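Local coordinates for protein KLLA0C04147p (Kluyveromyces lactis, PDB 5H2D) that binds ergosterol in the pocket of its oxysterol-binding (ORD) domain, the part described here, and probably transfers sterols between membranes, at residues Asp27-Arg32 and Ala334-Ala339; Glu68-Leu73 and Phe328-Phe333; Asp94-Leu99 and Gly264-Phe269; Ser158-Phe163 and Arg191-Gly196. One frame throughout, in Å; residues are numbered along the deposited sequence.

Contact 1: Asp27-Arg32 and Ala334-Ala339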
loop_
_atom_site.group_PDB
_atom_site.type_symbol
_atom_site.label_atom_id
_atom_site.label_comp_id
_atom_site.label_asym_id
_atom_site.label_seq_id
_atom_site.Cartn_x
_atom_site.Cartn_y
_atom_site.Cartn_z
ATOM N N ASP A 27 7.857 20.828 -5.501
ATOM C CA ASP A 27 7.540 20.654 -6.912
ATOM C C ASP A 27 6.125 20.119 -7.096
ATOM O O ASP A 27 5.619 19.321 -6.297
ATOM C CB ASP A 27 8.528 19.697 -7.586
ATOM C CG ASP A 27 9.952 20.161 -7.470
ATOM O OD1 ASP A 27 10.249 21.305 -7.882
ATOM O OD2 ASP A 27 10.780 19.393 -6.948
ATOM N N LYS A 28 5.493 20.557 -8.178
ATOM C CA LYS A 28 4.203 20.011 -8.569
ATOM C C LYS A 28 4.326 18.512 -8.844
ATOM O O LYS A 28 5.322 18.049 -9.407
ATOM C CB LYS A 28 3.705 20.767 -9.803
ATOM C CG LYS A 28 2.554 20.166 -10.574
ATOM C CD LYS A 28 2.201 21.102 -11.728
ATOM C CE LYS A 28 1.845 20.350 -12.994
ATOM N NZ LYS A 28 0.424 19.923 -13.004
ATOM N N LEU A 29 3.315 17.753 -8.421
ATOM C CA LEU A 29 3.324 16.307 -8.627
ATOM C C LEU A 29 3.615 15.961 -10.082
ATOM O O LEU A 29 3.103 16.594 -11.008
ATOM C CB LEU A 29 1.976 15.707 -8.223
ATOM C CG LEU A 29 1.584 15.815 -6.754
ATOM C CD1 LEU A 29 0.181 15.302 -6.537
ATOM C CD2 LEU A 29 2.570 15.040 -5.891
ATOM N N ARG A 30 4.416 14.918 -10.292
ATOM C CA ARG A 30 4.670 14.457 -11.647
ATOM C C ARG A 30 3.384 13.976 -12.316
ATOM O O ARG A 30 2.613 13.194 -11.739
ATOM C CB ARG A 30 5.710 13.331 -11.637
ATOM C CG ARG A 30 6.038 12.813 -13.035
ATOM C CD ARG A 30 7.293 11.974 -13.029
ATOM N NE ARG A 30 7.074 10.646 -12.446
ATOM C CZ ARG A 30 7.949 9.660 -12.572
ATOM N NH1 ARG A 30 9.077 9.866 -13.255
ATOM N NH2 ARG A 30 7.691 8.464 -12.040
ATOM N N GLN A 31 3.165 14.437 -13.552
ATOM C CA GLN A 31 1.922 14.206 -14.280
ATOM C C GLN A 31 2.030 13.139 -15.355
ATOM O O GLN A 31 0.997 12.623 -15.796
ATOM C CB GLN A 31 1.441 15.497 -14.953
ATOM C CG GLN A 31 1.229 16.644 -14.003
ATOM C CD GLN A 31 0.009 16.460 -13.131
ATOM O OE1 GLN A 31 -1.105 16.264 -13.629
ATOM N NE2 GLN A 31 0.209 16.513 -11.815
ATOM N N ARG A 32 3.234 12.834 -15.812
ATOM C CA ARG A 32 3.419 11.838 -16.855
ATOM C C ARG A 32 4.860 11.368 -16.804
ATOM O O ARG A 32 5.692 11.920 -16.077
ATOM C CB ARG A 32 3.074 12.405 -18.235
ATOM C CG ARG A 32 3.915 13.607 -18.637
ATOM C CD ARG A 32 3.896 13.799 -20.155
ATOM N NE ARG A 32 4.588 12.710 -20.848
ATOM C CZ ARG A 32 4.488 12.459 -22.149
ATOM N NH1 ARG A 32 3.714 13.214 -22.920
ATOM N NH2 ARG A 32 5.155 11.442 -22.682
ATOM N N ALA A 334 0.156 6.478 -9.080
ATOM C CA ALA A 334 1.406 5.734 -9.153
ATOM C C ALA A 334 2.473 6.511 -9.907
ATOM O O ALA A 334 3.653 6.418 -9.572
ATOM C CB ALA A 334 1.182 4.362 -9.799
ATOM N N VAL A 335 2.076 7.290 -10.920
ATOM C CA VAL A 335 3.035 8.113 -11.651
ATOM C C VAL A 335 3.746 9.098 -10.731
ATOM O O VAL A 335 4.912 9.456 -10.974
ATOM C CB VAL A 335 2.318 8.822 -12.819
ATOM C CG1 VAL A 335 3.198 9.947 -13.396
ATOM C CG2 VAL A 335 2.010 7.822 -13.922
ATOM N N THR A 336 3.094 9.525 -9.638
ATOM C CA THR A 336 3.746 10.498 -8.760
ATOM C C THR A 336 4.850 9.892 -7.895
ATOM O O THR A 336 5.674 10.641 -7.354
ATOM C CB THR A 336 2.743 11.191 -7.822
ATOM O OG1 THR A 336 2.316 10.289 -6.784
ATOM C CG2 THR A 336 1.541 11.738 -8.589
ATOM N N LEU A 337 4.899 8.564 -7.751
ATOM C CA LEU A 337 5.650 7.979 -6.648
ATOM C C LEU A 337 7.146 7.919 -6.927
ATOM O O LEU A 337 7.955 8.256 -6.055
ATOM C CB LEU A 337 5.124 6.574 -6.352
ATOM C CG LEU A 337 3.704 6.537 -5.790
ATOM C CD1 LEU A 337 3.198 5.099 -5.679
ATOM C CD2 LEU A 337 3.623 7.229 -4.445
ATOM N N ASN A 338 7.535 7.448 -8.112
ATOM C CA ASN A 338 8.948 7.316 -8.450
ATOM C C ASN A 338 9.504 8.553 -9.144
ATOM O O ASN A 338 10.472 8.443 -9.907
ATOM C CB ASN A 338 9.181 6.081 -9.321
ATOM C CG ASN A 338 10.612 5.580 -9.226
ATOM O OD1 ASN A 338 11.187 5.557 -8.145
ATOM N ND2 ASN A 338 11.206 5.210 -10.368
ATOM N N ALA A 339 8.930 9.722 -8.890
ATOM C CA ALA A 339 9.357 10.947 -9.570
ATOM C C ALA A 339 10.635 11.488 -8.946
ATOM O O ALA A 339 10.655 11.761 -7.742
ATOM C CB ALA A 339 8.262 12.001 -9.484
HETATM O O HOH W 1 6.221 6.400 -10.522
HETATM O O HOH W 2 5.524 13.430 -7.888
#

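Contact 2: Glu68-Leu73 and Phe328-Phe333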
loop_
_atom_site.group_PDB
_atom_site.type_symbol
_atom_site.label_atom_id
_atom_site.label_comp_id
_atom_site.label_asym_id
_atom_site.label_seq_id
_atom_site.Cartn_x
_atom_site.Cartn_y
_atom_site.Cartn_z
ATOM N N GLU A 68 7.366 -4.230 -13.938
ATOM C CA GLU A 68 6.854 -2.874 -13.834
ATOM C C GLU A 68 7.895 -2.000 -13.143
ATOM O O GLU A 68 8.479 -2.429 -12.152
ATOM C CB GLU A 68 5.546 -2.872 -13.019
ATOM C CG GLU A 68 4.873 -1.529 -12.911
ATOM C CD GLU A 68 3.611 -1.611 -12.072
ATOM O OE1 GLU A 68 3.653 -1.279 -10.869
ATOM O OE2 GLU A 68 2.573 -2.013 -12.619
ATOM N N PRO A 69 8.121 -0.757 -13.612
ATOM C CA PRO A 69 9.155 0.094 -12.998
ATOM C C PRO A 69 8.685 0.791 -11.738
ATOM O O PRO A 69 8.927 1.982 -11.537
ATOM C CB PRO A 69 9.462 1.113 -14.100
ATOM C CG PRO A 69 8.132 1.274 -14.773
ATOM C CD PRO A 69 7.543 -0.123 -14.811
ATOM N N THR A 70 8.013 0.057 -10.869
ATOM C CA THR A 70 7.723 0.525 -9.529
ATOM C C THR A 70 8.335 -0.477 -8.572
ATOM O O THR A 70 8.582 -1.619 -8.941
ATOM C CB THR A 70 6.222 0.610 -9.252
ATOM O OG1 THR A 70 5.664 -0.711 -9.324
ATOM C CG2 THR A 70 5.531 1.519 -10.281
ATOM N N SER A 71 8.567 -0.051 -7.341
ATOM C CA SER A 71 9.054 -0.944 -6.298
ATOM C C SER A 71 7.885 -1.517 -5.503
ATOM O O SER A 71 6.821 -0.906 -5.408
ATOM C CB SER A 71 9.994 -0.182 -5.355
ATOM O OG SER A 71 10.512 -1.010 -4.320
ATOM N N LEU A 72 8.084 -2.709 -4.922
ATOM C CA LEU A 72 7.125 -3.153 -3.913
ATOM C C LEU A 72 6.899 -2.063 -2.858
ATOM O O LEU A 72 5.773 -1.879 -2.370
ATOM C CB LEU A 72 7.598 -4.460 -3.265
ATOM C CG LEU A 72 6.609 -5.634 -3.247
ATOM C CD1 LEU A 72 5.392 -5.307 -2.416
ATOM C CD2 LEU A 72 6.214 -6.017 -4.668
ATOM N N LEU A 73 7.951 -1.303 -2.514
ATOM C CA LEU A 73 7.804 -0.222 -1.536
ATOM C C LEU A 73 6.801 0.823 -1.998
ATOM O O LEU A 73 6.098 1.420 -1.175
ATOM C CB LEU A 73 9.159 0.457 -1.289
ATOM C CG LEU A 73 10.301 -0.413 -0.784
ATOM C CD1 LEU A 73 11.550 0.433 -0.478
ATOM C CD2 LEU A 73 9.848 -1.168 0.450
ATOM N N PHE A 328 3.112 1.265 -18.981
ATOM C CA PHE A 328 3.014 0.281 -17.905
ATOM C C PHE A 328 1.649 0.309 -17.231
ATOM O O PHE A 328 1.468 -0.319 -16.179
ATOM C CB PHE A 328 4.118 0.480 -16.857
ATOM C CG PHE A 328 5.482 0.742 -17.454
ATOM C CD1 PHE A 328 6.245 -0.299 -17.938
ATOM C CD2 PHE A 328 5.987 2.028 -17.522
ATOM C CE1 PHE A 328 7.483 -0.060 -18.488
ATOM C CE2 PHE A 328 7.232 2.273 -18.078
ATOM C CZ PHE A 328 7.976 1.222 -18.559
ATOM N N ASN A 329 0.673 1.014 -17.813
ATOM C CA ASN A 329 -0.689 1.058 -17.287
ATOM C C ASN A 329 -0.736 1.638 -15.881
ATOM O O ASN A 329 -1.615 1.298 -15.082
ATOM C CB ASN A 329 -1.348 -0.325 -17.326
ATOM C CG ASN A 329 -1.748 -0.732 -18.723
ATOM O OD1 ASN A 329 -1.775 0.097 -19.633
ATOM N ND2 ASN A 329 -2.081 -1.999 -18.902
ATOM N N LEU A 330 0.199 2.523 -15.560
ATOM C CA LEU A 330 0.211 3.120 -14.236
ATOM C C LEU A 330 -0.997 4.023 -14.035
ATOM O O LEU A 330 -1.540 4.598 -14.985
ATOM C CB LEU A 330 1.483 3.932 -14.031
ATOM C CG LEU A 330 2.806 3.175 -14.067
ATOM C CD1 LEU A 330 3.920 4.120 -13.641
ATOM C CD2 LEU A 330 2.766 1.934 -13.160
ATOM N N THR A 331 -1.418 4.147 -12.779
ATOM C CA THR A 331 -2.404 5.151 -12.396
ATOM C C THR A 331 -1.751 6.527 -12.293
ATOM O O THR A 331 -0.531 6.658 -12.193
ATOM C CB THR A 331 -3.033 4.823 -11.042
ATOM O OG1 THR A 331 -2.008 4.801 -10.038
ATOM C CG2 THR A 331 -3.773 3.479 -11.076
ATOM N N LYS A 332 -2.588 7.567 -12.276
ATOM C CA LYS A 332 -2.076 8.909 -12.008
ATOM C C LYS A 332 -1.304 8.941 -10.697
ATOM O O LYS A 332 -0.207 9.508 -10.616
ATOM C CB LYS A 332 -3.223 9.923 -11.946
ATOM C CG LYS A 332 -3.829 10.329 -13.272
ATOM C CD LYS A 332 -4.497 11.719 -13.125
ATOM C CE LYS A 332 -5.992 11.701 -13.419
ATOM N NZ LYS A 332 -6.781 10.988 -12.372
ATOM N N PHE A 333 -1.877 8.344 -9.646
ATOM C CA PHE A 333 -1.212 8.366 -8.351
ATOM C C PHE A 333 0.124 7.640 -8.423
ATOM O O PHE A 333 1.131 8.128 -7.897
ATOM C CB PHE A 333 -2.104 7.739 -7.281
ATOM C CG PHE A 333 -1.542 7.837 -5.890
ATOM C CD1 PHE A 333 -1.626 9.025 -5.169
ATOM C CD2 PHE A 333 -0.954 6.732 -5.281
ATOM C CE1 PHE A 333 -1.117 9.110 -3.891
ATOM C CE2 PHE A 333 -0.441 6.822 -4.005
ATOM C CZ PHE A 333 -0.533 8.003 -3.301
HETATM O O HOH W 3 2.330 -2.685 -15.267
#

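Contact 3: Asp94-Leu99 and Gly264-Phe269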
loop_
_atom_site.group_PDB
_atom_site.type_symbol
_atom_site.label_atom_id
_atom_site.label_comp_id
_atom_site.label_asym_id
_atom_site.label_seq_id
_atom_site.Cartn_x
_atom_site.Cartn_y
_atom_site.Cartn_z
ATOM N N ASP A 94 -19.872 9.177 15.395
ATOM C CA ASP A 94 -20.320 7.803 15.577
ATOM C C ASP A 94 -19.186 6.839 15.233
ATOM O O ASP A 94 -18.724 6.806 14.090
ATOM C CB ASP A 94 -21.541 7.588 14.679
ATOM C CG ASP A 94 -22.037 6.160 14.653
ATOM O OD1 ASP A 94 -21.507 5.286 15.369
ATOM O OD2 ASP A 94 -23.011 5.918 13.899
ATOM N N SER A 95 -18.743 6.041 16.210
ATOM C CA SER A 95 -17.585 5.181 15.969
ATOM C C SER A 95 -17.852 4.147 14.882
ATOM O O SER A 95 -16.925 3.767 14.156
ATOM C CB SER A 95 -17.148 4.487 17.260
ATOM O OG SER A 95 -18.143 3.601 17.746
ATOM N N THR A 96 -19.103 3.676 14.749
ATOM C CA THR A 96 -19.395 2.678 13.719
ATOM C C THR A 96 -19.339 3.280 12.322
ATOM O O THR A 96 -19.025 2.568 11.360
ATOM C CB THR A 96 -20.762 2.025 13.953
ATOM O OG1 THR A 96 -21.814 2.977 13.725
ATOM C CG2 THR A 96 -20.850 1.483 15.368
ATOM N N LEU A 97 -19.647 4.573 12.190
ATOM C CA LEU A 97 -19.505 5.270 10.916
ATOM C C LEU A 97 -18.042 5.574 10.612
ATOM O O LEU A 97 -17.626 5.506 9.448
ATOM C CB LEU A 97 -20.346 6.552 10.921
ATOM C CG LEU A 97 -20.356 7.437 9.667
ATOM C CD1 LEU A 97 -20.826 6.667 8.445
ATOM C CD2 LEU A 97 -21.221 8.681 9.871
ATOM N N ARG A 98 -17.243 5.882 11.632
ATOM C CA ARG A 98 -15.801 5.917 11.412
ATOM C C ARG A 98 -15.317 4.581 10.861
ATOM O O ARG A 98 -14.532 4.542 9.904
ATOM C CB ARG A 98 -15.066 6.268 12.706
ATOM C CG ARG A 98 -15.473 7.614 13.280
ATOM C CD ARG A 98 -14.400 8.218 14.186
ATOM N NE ARG A 98 -14.261 7.497 15.451
ATOM C CZ ARG A 98 -15.014 7.734 16.524
ATOM N NH1 ARG A 98 -14.832 7.036 17.637
ATOM N NH2 ARG A 98 -15.961 8.661 16.466
ATOM N N LEU A 99 -15.787 3.475 11.440
ATOM C CA LEU A 99 -15.363 2.159 10.972
ATOM C C LEU A 99 -15.804 1.909 9.533
ATOM O O LEU A 99 -15.060 1.319 8.747
ATOM C CB LEU A 99 -15.894 1.067 11.901
ATOM C CG LEU A 99 -15.523 -0.372 11.547
ATOM C CD1 LEU A 99 -14.017 -0.503 11.237
ATOM C CD2 LEU A 99 -15.924 -1.361 12.633
ATOM N N GLY A 264 -24.718 -5.648 16.976
ATOM C CA GLY A 264 -25.759 -5.008 16.203
ATOM C C GLY A 264 -25.253 -4.509 14.868
ATOM O O GLY A 264 -24.280 -3.748 14.816
ATOM N N LYS A 265 -25.896 -4.929 13.783
ATOM C CA LYS A 265 -25.502 -4.467 12.455
ATOM C C LYS A 265 -25.902 -3.004 12.285
ATOM O O LYS A 265 -27.075 -2.652 12.444
ATOM C CB LYS A 265 -26.143 -5.344 11.379
ATOM C CG LYS A 265 -25.706 -5.016 9.958
ATOM C CD LYS A 265 -26.379 -5.918 8.936
ATOM C CE LYS A 265 -25.816 -7.326 8.973
ATOM N NZ LYS A 265 -26.544 -8.228 8.031
ATOM N N GLU A 266 -24.925 -2.144 11.991
ATOM C CA GLU A 266 -25.168 -0.713 11.874
ATOM C C GLU A 266 -25.109 -0.204 10.449
ATOM O O GLU A 266 -25.836 0.732 10.105
ATOM C CB GLU A 266 -24.152 0.073 12.715
ATOM C CG GLU A 266 -24.235 -0.187 14.220
ATOM C CD GLU A 266 -24.984 0.911 14.957
ATOM O OE1 GLU A 266 -25.695 1.705 14.295
ATOM O OE2 GLU A 266 -24.838 0.999 16.197
ATOM N N TRP A 267 -24.247 -0.788 9.617
ATOM C CA TRP A 267 -24.046 -0.334 8.250
ATOM C C TRP A 267 -23.721 -1.537 7.379
ATOM O O TRP A 267 -23.135 -2.517 7.846
ATOM C CB TRP A 267 -22.898 0.686 8.141
ATOM C CG TRP A 267 -22.956 1.837 9.098
ATOM C CD1 TRP A 267 -22.425 1.889 10.359
ATOM C CD2 TRP A 267 -23.547 3.119 8.860
ATOM N NE1 TRP A 267 -22.658 3.120 10.919
ATOM C CE2 TRP A 267 -23.349 3.894 10.023
ATOM C CE3 TRP A 267 -24.221 3.686 7.779
ATOM C CZ2 TRP A 267 -23.808 5.203 10.136
ATOM C CZ3 TRP A 267 -24.672 4.988 7.887
ATOM C CH2 TRP A 267 -24.461 5.735 9.057
ATOM N N ILE A 268 -24.128 -1.463 6.110
ATOM C CA ILE A 268 -23.654 -2.387 5.088
ATOM C C ILE A 268 -23.122 -1.545 3.940
ATOM O O ILE A 268 -23.471 -0.374 3.783
ATOM C CB ILE A 268 -24.744 -3.359 4.584
ATOM C CG1 ILE A 268 -25.977 -2.578 4.113
ATOM C CG2 ILE A 268 -25.075 -4.399 5.659
ATOM C CD1 ILE A 268 -27.081 -3.450 3.535
ATOM N N PHE A 269 -22.246 -2.150 3.145
ATOM C CA PHE A 269 -21.711 -1.466 1.978
ATOM C C PHE A 269 -21.377 -2.504 0.923
ATOM O O PHE A 269 -21.262 -3.700 1.210
ATOM C CB PHE A 269 -20.489 -0.604 2.329
ATOM C CG PHE A 269 -19.265 -1.389 2.745
ATOM C CD1 PHE A 269 -18.373 -1.869 1.795
ATOM C CD2 PHE A 269 -18.989 -1.604 4.087
ATOM C CE1 PHE A 269 -17.239 -2.575 2.182
ATOM C CE2 PHE A 269 -17.860 -2.306 4.468
ATOM C CZ PHE A 269 -16.989 -2.786 3.516
#

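Contact 4: Ser158-Phe163 and Arg191-Gly196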
loop_
_atom_site.group_PDB
_atom_site.type_symbol
_atom_site.label_atom_id
_atom_site.label_comp_id
_atom_site.label_asym_id
_atom_site.label_seq_id
_atom_site.Cartn_x
_atom_site.Cartn_y
_atom_site.Cartn_z
ATOM N N SER A 158 -0.274 11.485 9.933
ATOM C CA SER A 158 -1.086 12.613 9.514
ATOM C C SER A 158 -1.682 13.210 10.770
ATOM O O SER A 158 -1.693 12.551 11.823
ATOM C CB SER A 158 -2.204 12.161 8.555
ATOM O OG SER A 158 -2.724 13.212 7.761
ATOM N N PRO A 159 -2.177 14.452 10.731
ATOM C CA PRO A 159 -2.740 15.024 11.963
ATOM C C PRO A 159 -3.874 14.199 12.561
ATOM O O PRO A 159 -3.949 14.064 13.788
ATOM C CB PRO A 159 -3.208 16.416 11.523
ATOM C CG PRO A 159 -2.270 16.792 10.438
ATOM C CD PRO A 159 -2.031 15.476 9.676
ATOM N N LYS A 160 -4.737 13.603 11.734
ATOM C CA LYS A 160 -5.918 12.915 12.239
ATOM C C LYS A 160 -5.808 11.393 12.216
ATOM O O LYS A 160 -6.704 10.718 12.726
ATOM C CB LYS A 160 -7.156 13.336 11.442
ATOM C CG LYS A 160 -7.409 14.841 11.437
ATOM C CD LYS A 160 -8.780 15.171 10.859
ATOM C CE LYS A 160 -9.005 16.680 10.839
ATOM N NZ LYS A 160 -10.397 17.036 11.225
ATOM N N TRP A 161 -4.745 10.830 11.643
ATOM C CA TRP A 161 -4.669 9.378 11.529
ATOM C C TRP A 161 -3.227 8.960 11.267
ATOM O O TRP A 161 -2.447 9.711 10.676
ATOM C CB TRP A 161 -5.574 8.839 10.407
ATOM C CG TRP A 161 -5.348 9.502 9.065
ATOM C CD1 TRP A 161 -6.027 10.570 8.555
ATOM C CD2 TRP A 161 -4.381 9.133 8.067
ATOM N NE1 TRP A 161 -5.547 10.897 7.309
ATOM C CE2 TRP A 161 -4.532 10.031 6.987
ATOM C CE3 TRP A 161 -3.408 8.136 7.985
ATOM C CZ2 TRP A 161 -3.741 9.958 5.836
ATOM C CZ3 TRP A 161 -2.622 8.064 6.839
ATOM C CH2 TRP A 161 -2.788 8.975 5.786
ATOM N N ASP A 162 -2.889 7.762 11.732
ATOM C CA ASP A 162 -1.645 7.090 11.383
ATOM C C ASP A 162 -1.985 5.767 10.713
ATOM O O ASP A 162 -3.091 5.238 10.861
ATOM C CB ASP A 162 -0.772 6.823 12.614
ATOM C CG ASP A 162 -0.503 8.070 13.422
ATOM O OD1 ASP A 162 -0.253 9.139 12.823
ATOM O OD2 ASP A 162 -0.574 7.968 14.669
ATOM N N PHE A 163 -1.020 5.219 9.976
ATOM C CA PHE A 163 -1.228 3.954 9.272
ATOM C C PHE A 163 0.125 3.282 9.118
ATOM O O PHE A 163 1.016 3.834 8.467
ATOM C CB PHE A 163 -1.876 4.175 7.901
ATOM C CG PHE A 163 -2.189 2.903 7.148
ATOM C CD1 PHE A 163 -2.859 1.847 7.762
ATOM C CD2 PHE A 163 -1.879 2.793 5.798
ATOM C CE1 PHE A 163 -3.175 0.681 7.046
ATOM C CE2 PHE A 163 -2.200 1.644 5.090
ATOM C CZ PHE A 163 -2.839 0.588 5.715
ATOM N N ARG A 191 -7.583 9.695 15.218
ATOM C CA ARG A 191 -7.792 10.697 16.266
ATOM C C ARG A 191 -9.083 11.448 15.950
ATOM O O ARG A 191 -9.063 12.405 15.163
ATOM C CB ARG A 191 -6.604 11.662 16.338
ATOM C CG ARG A 191 -5.376 11.073 17.027
ATOM C CD ARG A 191 -4.147 11.958 16.882
ATOM N NE ARG A 191 -3.532 11.846 15.563
ATOM C CZ ARG A 191 -2.747 10.835 15.185
ATOM N NH1 ARG A 191 -2.488 9.832 16.015
ATOM N NH2 ARG A 191 -2.228 10.825 13.965
ATOM N N PRO A 192 -10.218 11.066 16.542
ATOM C CA PRO A 192 -11.508 11.601 16.086
ATOM C C PRO A 192 -11.681 13.071 16.423
ATOM O O PRO A 192 -11.168 13.569 17.429
ATOM C CB PRO A 192 -12.532 10.747 16.842
ATOM C CG PRO A 192 -11.772 9.541 17.323
ATOM C CD PRO A 192 -10.383 10.034 17.576
ATOM N N ASP A 193 -12.441 13.763 15.570
ATOM C CA ASP A 193 -12.733 15.170 15.817
ATOM C C ASP A 193 -13.512 15.355 17.111
ATOM O O ASP A 193 -13.403 16.406 17.752
ATOM C CB ASP A 193 -13.520 15.771 14.648
ATOM C CG ASP A 193 -12.669 15.982 13.413
ATOM O OD1 ASP A 193 -11.431 15.856 13.507
ATOM O OD2 ASP A 193 -13.239 16.288 12.348
ATOM N N SER A 194 -14.288 14.354 17.511
ATOM C CA SER A 194 -15.083 14.452 18.726
ATOM C C SER A 194 -15.573 13.068 19.117
ATOM O O SER A 194 -15.625 12.146 18.293
ATOM C CB SER A 194 -16.272 15.398 18.538
ATOM O OG SER A 194 -17.265 14.789 17.730
ATOM N N ASN A 195 -15.950 12.943 20.389
ATOM C CA ASN A 195 -16.592 11.742 20.916
ATOM C C ASN A 195 -15.734 10.502 20.666
ATOM O O ASN A 195 -16.136 9.555 19.986
ATOM C CB ASN A 195 -17.992 11.562 20.322
ATOM C CG ASN A 195 -18.774 10.468 21.017
ATOM O OD1 ASN A 195 -18.783 10.385 22.248
ATOM N ND2 ASN A 195 -19.414 9.605 20.236
ATOM N N GLY A 196 -14.537 10.521 21.237
ATOM C CA GLY A 196 -13.681 9.357 21.182
ATOM C C GLY A 196 -12.222 9.685 21.408
ATOM O O GLY A 196 -11.697 10.658 20.854
#

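Contact 1: Asp27-Arg32 and Ala334-Ala339
The carbonyl oxygen of V335 is gripped by two nitrogens of the R30 guanidinium. R30 NE lies 2.9 Å from V335 O, with the N-H aimed to 157°, and R30 NH2 reaches the same V335 O at 3.1 Å over a more bent path. The grip is side-on, and the oxygen sits in the guanidinium plane, which fixes the rotation of that flat group. The bond from CA to CB of R30 points toward 334-339, CG stands anti to the backbone N (chi1 -179°), and the chain bends at chi3. Over one guanidinium face lies A339, small enough to bring its CA over the centre of the group and its CB to within 3.5 Å of R30 NE. V335 belongs to the weakly bonded helix 332-337, so an arginine from loop 27-32 ties that loop to this helix of the oxysterol-binding domain. Two waters fill in. One accepts a hydrogen bond from R30 N and donates one to T336 O, 2.8 Å away; the other accepts from N338 N, 2.9 Å away. Apolar contact is lighter: T336 CG2 stands 4.0 Å from L29 CB, and V335 CG1 lies against the R30-R32 backbone, 3.8 Å from R32 N. The outer nitrogen R30 NH1 pairs with E363 of helix 357-363, while T336 OG1 bonds back to F333 O and to Y131.

Contact 2: Glu68-Leu73 and Phe328-Phe333
E68 and F328 stand closest in backbone terms, their CA atoms 6.4 Å apart, and no direct hydrogen bond joins the two segments. The chain turns a corner at P69 and T70, P69 being the centre of an inverse gamma turn, and S71 then caps helix 72-77 by accepting from L73 N. Across from this, F328 and N329 both have positive phi, and T331 holds the N-cap position before helix 332-337. The main side-chain contact is a CH-pi interaction: P69 CD lies over one face of the F328 ring, 3.5 Å from its centroid and 16° off the normal, and P69 CG follows over the CD2-CE2 side, 3.6 Å from F328 CE2. Proline suits both tasks, since its ring restricts the turn and offers polarised C-H groups to the aromatic face. Next to it L330 CD2 packs against the carboxylate group of E68, with L330 CD2 to E68 CD 3.8 Å, and also touches T70 CG2, the L330 and T70 side chains running in opposite senses. E68 CG is anti to the backbone N (chi1 -177°) and the chain stays extended beyond it, bringing the carboxylate to L330. E68 OE1 accepts from T70 OG1 at 2.6 Å on the anti lone pair of the carboxylate oxygen, and a water bridges E68 OE2 to F328 O, 2.7 Å from each. R116 and R75 form salt bridges to E68 OE1, so this buried acid is probably held ionised. Its side chain lies about 6 Å from the bound ergosterol, which L72 touches: the contact lies next to the sterol pocket of an OSBP-family domain.

Contact 3: Asp94-Leu99 and Gly264-Phe269
The indole of W267 has L97 CD1 over one face, offset toward the rim, while D94 OD2 and T96 meet its edge. The L97 methyl makes a CH-pi contact, L97 CD1 standing 3.9 Å from the centroid of the six-membered ring and 20° off its normal. Leucine suits the place because one methyl of its branched end can reach over the ring while L97 CB approaches W267 CZ2. At the edge W267 NE1 donates to T96 OG1 at 2.9 Å, the N-H bent to 151° with the oxygen close to the ring plane. The helical segment 95-99 runs nearly parallel to strand segment 265-269, their axes 8.6 Å apart and 21° from parallel, so this is helix-on-sheet packing in the oxysterol-binding domain; a classic beta bulge at E266 and W267 faces V258. T96 OG1 in turn donates a hydrogen bond to D94 OD1, 2.9 Å away. That oxygen also accepts from T96 N at 3.0 Å, both donors reaching it from the same face; D94 is at the N-cap position, and the bond from T96 N is its capping bond. D94 OD2 bonds to Y310, whose ring meets W267 edge-to-face. E266 CG packs 3.9 Å from T96 CG2, its carboxylate paired with K281, which also makes a cation-pi contact with W267.

Contact 4: Ser158-Phe163 and Arg191-Gly196
This is a polar, salt-bridged contact in the oxysterol-binding domain, between the start of strand 161-173 with the loop leading into it and the loop leaving its antiparallel neighbour 178-190, at the ends of these strands. R191 carries it. Its backbone N donates to K160 O at 2.8 Å in a straight bond, while its side chain, with CG anti to the carbonyl carbon (chi1 -77°) and a bend at chi3, presents the guanidinium edge to the carbonyls of S158 and P159. There R191 NE donates almost linearly to P159 O, 2.9 Å away and 174° at the hydrogen, and R191 NH2 reaches S158 O at 2.8 Å. Arginine suits the place because its spread of N-H groups satisfies several carbonyls and an acid together. D162 is gripped end-on, NH2 to OD1 and NH1 to OD2, although the carboxylate and guanidinium planes stand 47° apart and both oxygens are met from above the carboxylate plane. R191 NH1 also pairs with E198, and helix 7-18 touches R191 through E8 and K12. The long side chain of K160 reaches across to D193, whose OD1 also bonds to Q9. K160 NZ forms a salt bridge with D193, 2.8 Å from D193 OD1 on its syn lone pair, with only a weak bond to D193 OD2.

Overall arrangement
Following the chain from the N terminus, the loop 27-32 opens contact 1, which closes only at 334-339 and so encloses the other three. Contact 2, from 68-73 to 328-333, is nested within it; contact 3, from 94-99 to 264-269, lies within contact 2; contact 4, from 158-163 to 191-196, is the innermost. No two cross. Contacts 1 and 2 share helix 332-337 and touch through V335 and L330, tying the N-terminal region and the sterol pocket's surroundings to the chain after the strands. Contacts 3 and 4, centres about 17 Å apart, meet where R98 packs on P192, and lie across the chain's centre from contact 2.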